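Local structure of nucleoprotein (Schmallenberg virus, 4JNG) at residues B[35-40]-B[116-121]; B[41-46]-B[95-100]; B[122-127]-B[143-148]. The protein encapsidates the viral RNA genome, protecting it from nucleases and forming the helical nucleocapsid that serves as template for transcription and replication. All coordinates share one frame; numbering follows the deposited sequence.

In the fold
The three contacts lie near one another in the nucleoprotein. Contact 1 joins the start of helix 37-45 to the end of helix 112-121. Contact 2 packs the later part of helix 37-45 on helix 93-110; the centres of contacts 1 and 2 are about 11 Å apart. Along the chain it is nested inside the loop that contact 1 closes. Contact 3 follows in series. It pairs the loop after helix 112-121 with the loop after helix 138-142, about 8 Å from contact 2 between centres. A probable hydrogen bond from R41 NH1 to Q121 O joins contacts 1 and 2, and one from S97 OG to P146 O joins contacts 2 and 3. Contacts 2 and 3 border the bound RNA; contact 1 lies farther from it.

Contact 1: B[35-40]-B[116-121]; sequences LNFGVA and AEASAQ
F37, in the first turn of helix 37-45, faces A118 in the last turns of helix 112-121, and their CA atoms are 6.2 Å apart. The CB of F37 points at the other helix. Its ring is the main apolar link between the two. CG of F37 lies anti to the carbonyl carbon (chi1 -64°), a placement that lets the ring reach A118. The methyl CB of A118 sits over one ring face, displaced toward the rim, in a CH-pi contact 4.0 Å from the F37 centroid. CE2 of F37 also lies 3.4 Å from A118 N. The CG of E117 touches F37 CE2 at 3.6 Å, and the carboxylate plane of E117 stands almost perpendicular to the ring (84°). Q121 meets the ring edge nearer CB. Its OE1 lies in the ring plane and 3.4 Å from F37 CB. This is a helix start packed against a helix end in the helix-rich orthobunyavirus nucleoprotein fold. N36 is the N-cap of helix 37-45. Its OD1 accepts from V39 N at 3.1 Å, with the donor above the carbonyl plane, and weakly from G38 N. The F37 ring also meets T107 of helix 93-110 and I122. The backbone O of Q121 accepts a hydrogen bond from R41 NH1.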
loop_
_atom_site.group_PDB
_atom_site.type_symbol
_atom_site.label_atom_id
_atom_site.label_comp_id
_atom_site.label_asym_id
_atom_site.label_seq_id
_atom_site.Cartn_x
_atom_site.Cartn_y
_atom_site.Cartn_z
ATOM N N LEU B 35 -2.005 -38.816 10.553
ATOM C CA LEU B 35 -0.806 -38.098 10.129
ATOM C C LEU B 35 0.261 -39.025 9.562
ATOM O O LEU B 35 0.449 -40.141 10.033
ATOM C CB LEU B 35 -0.218 -37.308 11.287
ATOM C CG LEU B 35 -1.111 -36.197 11.816
ATOM C CD1 LEU B 35 -0.505 -35.664 13.094
ATOM C CD2 LEU B 35 -1.289 -35.100 10.777
ATOM N N ASN B 36 0.942 -38.539 8.535
ATOM C CA ASN B 36 2.167 -39.148 8.038
ATOM C C ASN B 36 3.014 -38.036 7.440
ATOM O O ASN B 36 2.538 -36.917 7.300
ATOM C CB ASN B 36 1.872 -40.238 7.004
ATOM C CG ASN B 36 1.091 -39.724 5.815
ATOM O OD1 ASN B 36 1.614 -38.990 4.980
ATOM N ND2 ASN B 36 -0.173 -40.120 5.727
ATOM N N PHE B 37 4.247 -38.350 7.063
ATOM C CA PHE B 37 5.173 -37.342 6.560
ATOM C C PHE B 37 4.763 -36.726 5.223
ATOM O O PHE B 37 5.187 -35.618 4.908
ATOM C CB PHE B 37 6.593 -37.911 6.453
ATOM C CG PHE B 37 7.207 -38.308 7.773
ATOM C CD1 PHE B 37 6.724 -37.824 8.980
ATOM C CD2 PHE B 37 8.308 -39.149 7.798
ATOM C CE1 PHE B 37 7.308 -38.186 10.179
ATOM C CE2 PHE B 37 8.894 -39.513 8.997
ATOM C CZ PHE B 37 8.396 -39.031 10.187
ATOM N N GLY B 38 3.961 -37.436 4.434
ATOM C CA GLY B 38 3.420 -36.876 3.190
ATOM C C GLY B 38 2.430 -35.763 3.486
ATOM O O GLY B 38 2.388 -34.741 2.795
ATOM N N VAL B 39 1.616 -35.973 4.513
ATOM C CA VAL B 39 0.629 -34.982 4.910
ATOM C C VAL B 39 1.338 -33.725 5.416
ATOM O O VAL B 39 0.951 -32.609 5.055
ATOM C CB VAL B 39 -0.334 -35.537 5.982
ATOM C CG1 VAL B 39 -1.242 -34.446 6.513
ATOM C CG2 VAL B 39 -1.164 -36.672 5.399
ATOM N N ALA B 40 2.381 -33.899 6.227
ATOM C CA ALA B 40 3.144 -32.748 6.725
ATOM C C ALA B 40 3.946 -32.107 5.596
ATOM O O ALA B 40 4.124 -30.893 5.576
ATOM C CB ALA B 40 4.060 -33.146 7.872
ATOM N N ALA B 116 15.406 -40.511 9.020
ATOM C CA ALA B 116 15.852 -40.671 7.636
ATOM C C ALA B 116 14.731 -40.420 6.623
ATOM O O ALA B 116 14.950 -39.752 5.609
ATOM C CB ALA B 116 16.477 -42.051 7.421
ATOM N N GLU B 117 13.532 -40.931 6.890
ATOM C CA GLU B 117 12.407 -40.687 5.969
ATOM C C GLU B 117 11.878 -39.246 6.049
ATOM O O GLU B 117 11.603 -38.633 5.012
ATOM C CB GLU B 117 11.270 -41.717 6.102
ATOM C CG GLU B 117 10.856 -42.122 7.506
ATOM C CD GLU B 117 9.791 -43.212 7.513
ATOM O OE1 GLU B 117 9.366 -43.638 8.608
ATOM O OE2 GLU B 117 9.380 -43.660 6.423
ATOM N N ALA B 118 11.753 -38.692 7.254
ATOM C CA ALA B 118 11.349 -37.284 7.377
ATOM C C ALA B 118 12.296 -36.426 6.557
ATOM O O ALA B 118 11.863 -35.584 5.785
ATOM C CB ALA B 118 11.348 -36.828 8.824
ATOM N N SER B 119 13.593 -36.691 6.694
ATOM C CA SER B 119 14.627 -35.920 5.999
ATOM C C SER B 119 14.528 -35.998 4.472
ATOM O O SER B 119 14.924 -35.059 3.780
ATOM C CB SER B 119 16.027 -36.339 6.474
ATOM O OG SER B 119 16.408 -37.610 5.957
ATOM N N ALA B 120 13.985 -37.098 3.951
ATOM C CA ALA B 120 13.849 -37.278 2.506
ATOM C C ALA B 120 12.531 -36.750 1.939
ATOM O O ALA B 120 12.461 -36.441 0.752
ATOM C CB ALA B 120 14.041 -38.744 2.135
ATOM N N GLN B 121 11.502 -36.621 2.778
ATOM C CA GLN B 121 10.179 -36.165 2.329
ATOM C C GLN B 121 9.844 -34.705 2.662
ATOM O O GLN B 121 9.240 -34.012 1.844
ATOM C CB GLN B 121 9.093 -37.038 2.943
ATOM C CG GLN B 121 9.017 -38.445 2.403
ATOM C CD GLN B 121 7.999 -39.247 3.171
ATOM O OE1 GLN B 121 8.311 -39.838 4.204
ATOM N NE2 GLN B 121 6.764 -39.245 2.691
#

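Contact 2: B[41-46]-B[95-100]; sequences RVFFLN and RMSGYL. With nucleotides of chain A.
The F43 ring reaches from helix 37-45 to M96, S97 and L100 of helix 93-110. The short segments 41-45 and 95-100 run roughly antiparallel, at 137°, and their axes approach to 11.0 Å. CG anti to the backbone N (chi1 178°) carries the F43 ring across to L100. The CD1 branch of L100 lies over one ring face, toward the rim, 3.9 Å from the F43 centroid, as a CH-pi contact. M96 has an extended chain. Its SD comes in obliquely, 3.7 Å from F43 CE1, a Met-aromatic contact, and its CE methyl lies by CD1 and CE1 of F43. CE2 of F43 rests 3.5 Å from S97 CB. CD2 of F43 lies over the centre of the F44 ring. With CG anti to the carbonyl carbon (chi1 -73°), F44 brings CE1 to 3.3 Å from S97 OG. L45 CD2 lies 3.3 Å from C4 of U30 of chain A. R95, an RNA-binding residue, donates from NE a nearly straight 2.9 Å bond to OP1 of U24 of chain A; P87 O and A90 O hold its NH1. The contact is largely apolar and buried, and its S97 OG is satisfied by P146 O. This packing probably helps set the helix that carries R95.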
loop_
_atom_site.group_PDB
_atom_site.type_symbol
_atom_site.label_atom_id
_atom_site.label_comp_id
_atom_site.label_asym_id
_atom_site.label_seq_id
_atom_site.Cartn_x
_atom_site.Cartn_y
_atom_site.Cartn_z
ATOM N N ARG B 41 4.419 -32.920 4.656
ATOM C CA ARG B 41 5.147 -32.396 3.503
ATOM C C ARG B 41 4.296 -31.401 2.720
ATOM O O ARG B 41 4.782 -30.367 2.270
ATOM C CB ARG B 41 5.574 -33.531 2.567
ATOM C CG ARG B 41 6.015 -33.035 1.201
ATOM C CD ARG B 41 6.288 -34.154 0.209
ATOM N NE ARG B 41 6.593 -33.551 -1.081
ATOM C CZ ARG B 41 7.768 -33.032 -1.419
ATOM N NH1 ARG B 41 8.804 -33.053 -0.582
ATOM N NH2 ARG B 41 7.910 -32.494 -2.620
ATOM N N VAL B 42 3.037 -31.764 2.513
ATOM C CA VAL B 42 2.117 -30.930 1.762
ATOM C C VAL B 42 1.769 -29.675 2.575
ATOM O O VAL B 42 1.773 -28.568 2.039
ATOM C CB VAL B 42 0.834 -31.692 1.394
ATOM C CG1 VAL B 42 -0.170 -30.761 0.739
ATOM C CG2 VAL B 42 1.152 -32.850 0.455
ATOM N N PHE B 43 1.485 -29.846 3.862
ATOM C CA PHE B 43 1.200 -28.683 4.696
ATOM C C PHE B 43 2.268 -27.608 4.540
ATOM O O PHE B 43 1.948 -26.472 4.191
ATOM C CB PHE B 43 1.052 -29.028 6.176
ATOM C CG PHE B 43 0.811 -27.825 7.032
ATOM C CD1 PHE B 43 -0.460 -27.291 7.148
ATOM C CD2 PHE B 43 1.863 -27.192 7.680
ATOM C CE1 PHE B 43 -0.683 -26.156 7.908
ATOM C CE2 PHE B 43 1.644 -26.063 8.440
ATOM C CZ PHE B 43 0.366 -25.543 8.561
ATOM N N PHE B 44 3.527 -27.970 4.782
ATOM C CA PHE B 44 4.592 -26.959 4.887
ATOM C C PHE B 44 4.992 -26.311 3.565
ATOM O O PHE B 44 5.538 -25.215 3.571
ATOM C CB PHE B 44 5.828 -27.513 5.600
ATOM C CG PHE B 44 5.634 -27.682 7.074
ATOM C CD1 PHE B 44 5.539 -26.565 7.899
ATOM C CD2 PHE B 44 5.545 -28.945 7.646
ATOM C CE1 PHE B 44 5.352 -26.708 9.258
ATOM C CE2 PHE B 44 5.353 -29.091 9.009
ATOM C CZ PHE B 44 5.249 -27.968 9.815
ATOM N N LEU B 45 4.730 -26.962 2.435
ATOM C CA LEU B 45 4.948 -26.293 1.150
ATOM C C LEU B 45 3.765 -25.410 0.722
ATOM O O LEU B 45 3.943 -24.488 -0.074
ATOM C CB LEU B 45 5.294 -27.304 0.060
ATOM C CG LEU B 45 6.653 -27.976 0.288
ATOM C CD1 LEU B 45 6.745 -29.274 -0.494
ATOM C CD2 LEU B 45 7.794 -27.038 -0.071
ATOM N N ASN B 46 2.572 -25.681 1.255
ATOM C CA ASN B 46 1.364 -24.948 0.875
ATOM C C ASN B 46 0.838 -24.029 1.973
ATOM O O ASN B 46 -0.315 -23.596 1.936
ATOM C CB ASN B 46 0.279 -25.932 0.454
ATOM C CG ASN B 46 0.609 -26.626 -0.845
ATOM O OD1 ASN B 46 1.237 -27.680 -0.854
ATOM N ND2 ASN B 46 0.185 -26.038 -1.953
ATOM N N ARG B 95 -1.062 -22.390 14.658
ATOM C CA ARG B 95 -0.989 -23.417 15.692
ATOM C C ARG B 95 -0.700 -24.790 15.070
ATOM O O ARG B 95 0.140 -25.538 15.559
ATOM C CB ARG B 95 -2.281 -23.457 16.504
ATOM C CG ARG B 95 -2.465 -22.252 17.439
ATOM C CD ARG B 95 -3.695 -22.447 18.312
ATOM N NE ARG B 95 -3.967 -21.299 19.162
ATOM C CZ ARG B 95 -4.998 -21.183 19.997
ATOM N NH1 ARG B 95 -5.905 -22.149 20.115
ATOM N NH2 ARG B 95 -5.117 -20.075 20.727
ATOM N N MET B 96 -1.400 -25.069 13.976
ATOM C CA MET B 96 -1.310 -26.331 13.245
ATOM C C MET B 96 0.127 -26.598 12.803
ATOM O O MET B 96 0.651 -27.697 12.972
ATOM C CB MET B 96 -2.235 -26.226 12.035
ATOM C CG MET B 96 -2.359 -27.473 11.205
ATOM S SD MET B 96 -3.567 -27.195 9.909
ATOM C CE MET B 96 -3.275 -28.728 9.028
ATOM N N SER B 97 0.766 -25.559 12.267
ATOM C CA SER B 97 2.164 -25.603 11.870
ATOM C C SER B 97 3.097 -25.985 13.018
ATOM O O SER B 97 4.011 -26.785 12.837
ATOM C CB SER B 97 2.575 -24.251 11.302
ATOM O OG SER B 97 3.941 -24.234 10.950
ATOM N N GLY B 98 2.876 -25.396 14.192
ATOM C CA GLY B 98 3.664 -25.729 15.376
ATOM C C GLY B 98 3.408 -27.153 15.855
ATOM O O GLY B 98 4.345 -27.898 16.169
ATOM N N TYR B 99 2.140 -27.544 15.903
ATOM C CA TYR B 99 1.809 -28.905 16.315
ATOM C C TYR B 99 2.460 -29.933 15.381
ATOM O O TYR B 99 3.101 -30.854 15.862
ATOM C CB TYR B 99 0.297 -29.130 16.387
ATOM C CG TYR B 99 -0.437 -28.298 17.420
ATOM C CD1 TYR B 99 0.231 -27.690 18.495
ATOM C CD2 TYR B 99 -1.814 -28.133 17.335
ATOM C CE1 TYR B 99 -0.462 -26.940 19.434
ATOM C CE2 TYR B 99 -2.510 -27.384 18.273
ATOM C CZ TYR B 99 -1.831 -26.795 19.318
ATOM O OH TYR B 99 -2.541 -26.065 20.239
ATOM N N LEU B 100 2.341 -29.730 14.068
ATOM C CA LEU B 100 2.888 -30.673 13.071
ATOM C C LEU B 100 4.408 -30.769 13.142
ATOM O O LEU B 100 4.965 -31.862 13.051
ATOM C CB LEU B 100 2.449 -30.324 11.644
ATOM C CG LEU B 100 1.013 -30.650 11.225
ATOM C CD1 LEU B 100 0.716 -30.017 9.872
ATOM C CD2 LEU B 100 0.738 -32.154 11.161
ATOM P P U A 30 10.751 -20.362 -1.803
ATOM O OP1 U A 30 11.262 -19.024 -2.191
ATOM O OP2 U A 30 9.722 -21.033 -2.640
ATOM O "O5'" U A 30 12.006 -21.333 -1.657
ATOM C "C5'" U A 30 12.057 -22.250 -0.558
ATOM C "C4'" U A 30 13.114 -23.314 -0.744
ATOM O "O4'" U A 30 12.596 -24.564 -0.203
ATOM C "C3'" U A 30 13.552 -23.637 -2.171
ATOM O "O3'" U A 30 14.684 -22.860 -2.564
ATOM C "C2'" U A 30 13.939 -25.108 -2.058
ATOM O "O2'" U A 30 15.228 -25.306 -1.516
ATOM C "C1'" U A 30 12.878 -25.627 -1.093
ATOM N N1 U A 30 11.628 -26.033 -1.754
ATOM C C2 U A 30 11.540 -27.337 -2.204
ATOM O O2 U A 30 12.438 -28.149 -2.062
ATOM N N3 U A 30 10.353 -27.658 -2.813
ATOM C C4 U A 30 9.273 -26.829 -3.025
ATOM O O4 U A 30 8.274 -27.271 -3.595
ATOM C C5 U A 30 9.445 -25.493 -2.543
ATOM C C6 U A 30 10.588 -25.149 -1.939
ATOM P P U A 24 -2.280 -17.646 19.345
ATOM O OP1 U A 24 -2.315 -19.010 18.711
ATOM O OP2 U A 24 -0.972 -17.002 19.609
ATOM O "O5'" U A 24 -3.122 -16.648 18.441
ATOM C "C5'" U A 24 -4.512 -16.861 18.164
ATOM C "C4'" U A 24 -5.086 -15.650 17.471
ATOM O "O4'" U A 24 -5.228 -14.557 18.424
ATOM C "C3'" U A 24 -4.237 -15.060 16.356
ATOM O "O3'" U A 24 -4.408 -15.754 15.133
ATOM C "C2'" U A 24 -4.763 -13.631 16.296
ATOM O "O2'" U A 24 -6.011 -13.474 15.648
ATOM C "C1'" U A 24 -4.947 -13.325 17.780
ATOM N N1 U A 24 -3.769 -12.717 18.417
ATOM C C2 U A 24 -3.570 -11.363 18.223
ATOM O O2 U A 24 -4.312 -10.677 17.541
ATOM N N3 U A 24 -2.461 -10.847 18.847
ATOM C C4 U A 24 -1.554 -11.527 19.632
ATOM O O4 U A 24 -0.605 -10.919 20.127
ATOM C C5 U A 24 -1.828 -12.924 19.782
ATOM C C6 U A 24 -2.898 -13.459 19.182
#

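Contact 3: B[122-127]-B[143-148]; sequences IVMPLA and GFAPGA. With nucleotides of chain A.
L126 has an unusual backbone, with phi at 165°, and from this kinked position it touches both P146 and the RNA. Its CD1 lies 4.0 Å from P146 CD and 3.6 Å from N3 of U29 of chain A. Its CD2 extends to the base of U28 of chain A. A127 follows and packs on F144. The CA of A127 sits over one face of the F144 ring, toward the rim, 3.6 Å from the centroid, a CH-pi contact. The CB of A127 presses on the same ring, 3.3 Å from F144 CD2. The carbonyl O of L126 comes obliquely to F144 CD1. M124 meets A145 and the CB of F144. Its CG, anti to the backbone N (chi1 -169°), touches F144 CB. Chi2 of 65° turns M124 SD to 3.8 Å from A145 CB, and a second bend at chi3 brings the CE methyl to the same CB at 4.0 Å. Neither segment holds a regular helix or strand. They are two loops, on either side of helix 138-142 in the chain, that come together beside the bound RNA. A145 to A148 form a type II beta turn, with G147 at positive phi. V123 and P125 also border the RNA: V123 CG1 lies 3.5 Å from O2 of U30 of chain A, and P125 CB meets the ribose of that nucleotide. F44 packs on M124, and L45 on P125, from helix 37-45.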
loop_
_atom_site.group_PDB
_atom_site.type_symbol
_atom_site.label_atom_id
_atom_site.label_comp_id
_atom_site.label_asym_id
_atom_site.label_seq_id
_atom_site.Cartn_x
_atom_site.Cartn_y
_atom_site.Cartn_z
ATOM N N ILE B 122 10.228 -34.244 3.850
ATOM C CA ILE B 122 9.747 -32.949 4.373
ATOM C C ILE B 122 10.691 -31.772 4.125
ATOM O O ILE B 122 11.891 -31.833 4.419
ATOM C CB ILE B 122 9.412 -33.056 5.874
ATOM C CG1 ILE B 122 8.312 -34.100 6.075
ATOM C CG2 ILE B 122 8.961 -31.710 6.441
ATOM C CD1 ILE B 122 8.153 -34.549 7.506
ATOM N N VAL B 123 10.112 -30.687 3.612
ATOM C CA VAL B 123 10.841 -29.492 3.239
ATOM C C VAL B 123 10.354 -28.312 4.080
ATOM O O VAL B 123 9.161 -28.058 4.164
ATOM C CB VAL B 123 10.639 -29.190 1.742
ATOM C CG1 VAL B 123 11.532 -28.051 1.307
ATOM C CG2 VAL B 123 10.948 -30.429 0.903
ATOM N N MET B 124 11.282 -27.604 4.709
ATOM C CA MET B 124 10.958 -26.401 5.485
ATOM C C MET B 124 11.514 -25.201 4.726
ATOM O O MET B 124 12.669 -24.819 4.922
ATOM C CB MET B 124 11.560 -26.488 6.892
ATOM C CG MET B 124 11.077 -25.432 7.889
ATOM S SD MET B 124 9.320 -25.509 8.322
ATOM C CE MET B 124 9.130 -27.249 8.715
ATOM N N PRO B 125 10.699 -24.612 3.836
ATOM C CA PRO B 125 11.127 -23.396 3.163
ATOM C C PRO B 125 11.035 -22.216 4.112
ATOM O O PRO B 125 9.984 -21.606 4.244
ATOM C CB PRO B 125 10.130 -23.253 2.006
ATOM C CG PRO B 125 9.193 -24.396 2.099
ATOM C CD PRO B 125 9.323 -24.964 3.471
ATOM N N LEU B 126 12.146 -21.923 4.769
ATOM C CA LEU B 126 12.229 -20.911 5.827
ATOM C C LEU B 126 13.550 -21.176 6.529
ATOM O O LEU B 126 14.310 -20.256 6.833
ATOM C CB LEU B 126 11.067 -21.017 6.828
ATOM C CG LEU B 126 9.881 -20.080 6.618
ATOM C CD1 LEU B 126 8.559 -20.728 7.005
ATOM C CD2 LEU B 126 10.090 -18.797 7.401
ATOM N N ALA B 127 13.786 -22.457 6.799
ATOM C CA ALA B 127 15.070 -22.946 7.258
ATOM C C ALA B 127 16.082 -22.881 6.129
ATOM O O ALA B 127 17.206 -22.425 6.330
ATOM C CB ALA B 127 14.938 -24.387 7.751
ATOM N N GLY B 143 12.738 -26.157 13.965
ATOM C CA GLY B 143 12.613 -24.936 14.767
ATOM C C GLY B 143 12.283 -23.689 13.964
ATOM O O GLY B 143 11.830 -22.689 14.528
ATOM N N PHE B 144 12.511 -23.742 12.655
ATOM C CA PHE B 144 12.156 -22.651 11.747
ATOM C C PHE B 144 10.658 -22.582 11.429
ATOM O O PHE B 144 10.195 -21.587 10.867
ATOM C CB PHE B 144 12.940 -22.776 10.432
ATOM C CG PHE B 144 14.307 -22.147 10.470
ATOM C CD1 PHE B 144 14.456 -20.771 10.319
ATOM C CD2 PHE B 144 15.445 -22.924 10.636
ATOM C CE1 PHE B 144 15.710 -20.187 10.346
ATOM C CE2 PHE B 144 16.703 -22.341 10.666
ATOM C CZ PHE B 144 16.834 -20.969 10.523
ATOM N N ALA B 145 9.899 -23.624 11.765
ATOM C CA ALA B 145 8.471 -23.642 11.447
ATOM C C ALA B 145 7.707 -22.551 12.204
ATOM O O ALA B 145 7.997 -22.285 13.370
ATOM C CB ALA B 145 7.871 -24.999 11.759
ATOM N N PRO B 146 6.721 -21.918 11.547
ATOM C CA PRO B 146 5.850 -21.042 12.339
ATOM C C PRO B 146 5.145 -21.881 13.398
ATOM O O PRO B 146 4.778 -23.040 13.123
ATOM C CB PRO B 146 4.847 -20.503 11.312
ATOM C CG PRO B 146 5.508 -20.684 9.992
ATOM C CD PRO B 146 6.381 -21.892 10.117
ATOM N N GLY B 147 5.003 -21.327 14.600
ATOM C CA GLY B 147 4.391 -22.035 15.715
ATOM C C GLY B 147 5.323 -22.912 16.531
ATOM O O GLY B 147 4.927 -23.401 17.580
ATOM N N ALA B 148 6.557 -23.120 16.071
ATOM C CA ALA B 148 7.542 -23.880 16.843
ATOM C C ALA B 148 7.933 -23.176 18.149
ATOM O O ALA B 148 8.354 -23.829 19.103
ATOM C CB ALA B 148 8.783 -24.153 16.006
ATOM P P U A 29 10.457 -15.074 1.571
ATOM O OP1 U A 29 11.367 -15.023 0.398
ATOM O OP2 U A 29 9.121 -14.431 1.492
ATOM O "O5'" U A 29 10.235 -16.590 2.007
ATOM C "C5'" U A 29 11.300 -17.553 1.934
ATOM C "C4'" U A 29 10.731 -18.918 1.639
ATOM O "O4'" U A 29 9.810 -19.289 2.705
ATOM C "C3'" U A 29 9.939 -19.027 0.337
ATOM O "O3'" U A 29 10.179 -20.282 -0.298
ATOM C "C2'" U A 29 8.496 -18.911 0.817
ATOM O "O2'" U A 29 7.515 -19.447 -0.045
ATOM C "C1'" U A 29 8.571 -19.665 2.142
ATOM N N1 U A 29 7.497 -19.348 3.096
ATOM C C2 U A 29 6.961 -20.387 3.836
ATOM O O2 U A 29 7.355 -21.537 3.746
ATOM N N3 U A 29 5.949 -20.025 4.690
ATOM C C4 U A 29 5.426 -18.764 4.877
ATOM O O4 U A 29 4.511 -18.600 5.685
ATOM C C5 U A 29 6.026 -17.745 4.072
ATOM C C6 U A 29 7.018 -18.062 3.231
ATOM P P U A 30 10.751 -20.362 -1.803
ATOM O OP1 U A 30 11.262 -19.024 -2.191
ATOM O OP2 U A 30 9.722 -21.033 -2.640
ATOM O "O5'" U A 30 12.006 -21.333 -1.657
ATOM C "C5'" U A 30 12.057 -22.250 -0.558
ATOM C "C4'" U A 30 13.114 -23.314 -0.744
ATOM O "O4'" U A 30 12.596 -24.564 -0.203
ATOM C "C3'" U A 30 13.552 -23.637 -2.171
ATOM O "O3'" U A 30 14.684 -22.860 -2.564
ATOM C "C2'" U A 30 13.939 -25.108 -2.058
ATOM O "O2'" U A 30 15.228 -25.306 -1.516
ATOM C "C1'" U A 30 12.878 -25.627 -1.093
ATOM N N1 U A 30 11.628 -26.033 -1.754
ATOM C C2 U A 30 11.540 -27.337 -2.204
ATOM O O2 U A 30 12.438 -28.149 -2.062
ATOM N N3 U A 30 10.353 -27.658 -2.813
ATOM C C4 U A 30 9.273 -26.829 -3.025
ATOM O O4 U A 30 8.274 -27.271 -3.595
ATOM C C5 U A 30 9.445 -25.493 -2.543
ATOM C C6 U A 30 10.588 -25.149 -1.939
ATOM P P U A 28 7.332 -11.294 3.729
ATOM O OP1 U A 28 7.855 -10.593 2.530
ATOM O OP2 U A 28 6.062 -12.055 3.630
ATOM O "O5'" U A 28 8.486 -12.257 4.260
ATOM C "C5'" U A 28 9.872 -11.892 4.118
ATOM C "C4'" U A 28 10.768 -12.975 4.670
ATOM O "O4'" U A 28 10.520 -13.149 6.086
ATOM C "C3'" U A 28 10.562 -14.359 4.078
ATOM O "O3'" U A 28 11.231 -14.470 2.829
ATOM C "C2'" U A 28 11.113 -15.273 5.169
ATOM O "O2'" U A 28 12.500 -15.524 5.075
ATOM C "C1'" U A 28 10.749 -14.502 6.443
ATOM N N1 U A 28 9.541 -15.015 7.105
ATOM C C2 U A 28 9.701 -15.747 8.264
ATOM O O2 U A 28 10.793 -15.982 8.755
ATOM N N3 U A 28 8.533 -16.193 8.831
ATOM C C4 U A 28 7.250 -15.989 8.368
ATOM O O4 U A 28 6.299 -16.457 8.994
ATOM C C5 U A 28 7.167 -15.224 7.163
ATOM C C6 U A 28 8.288 -14.778 6.585
#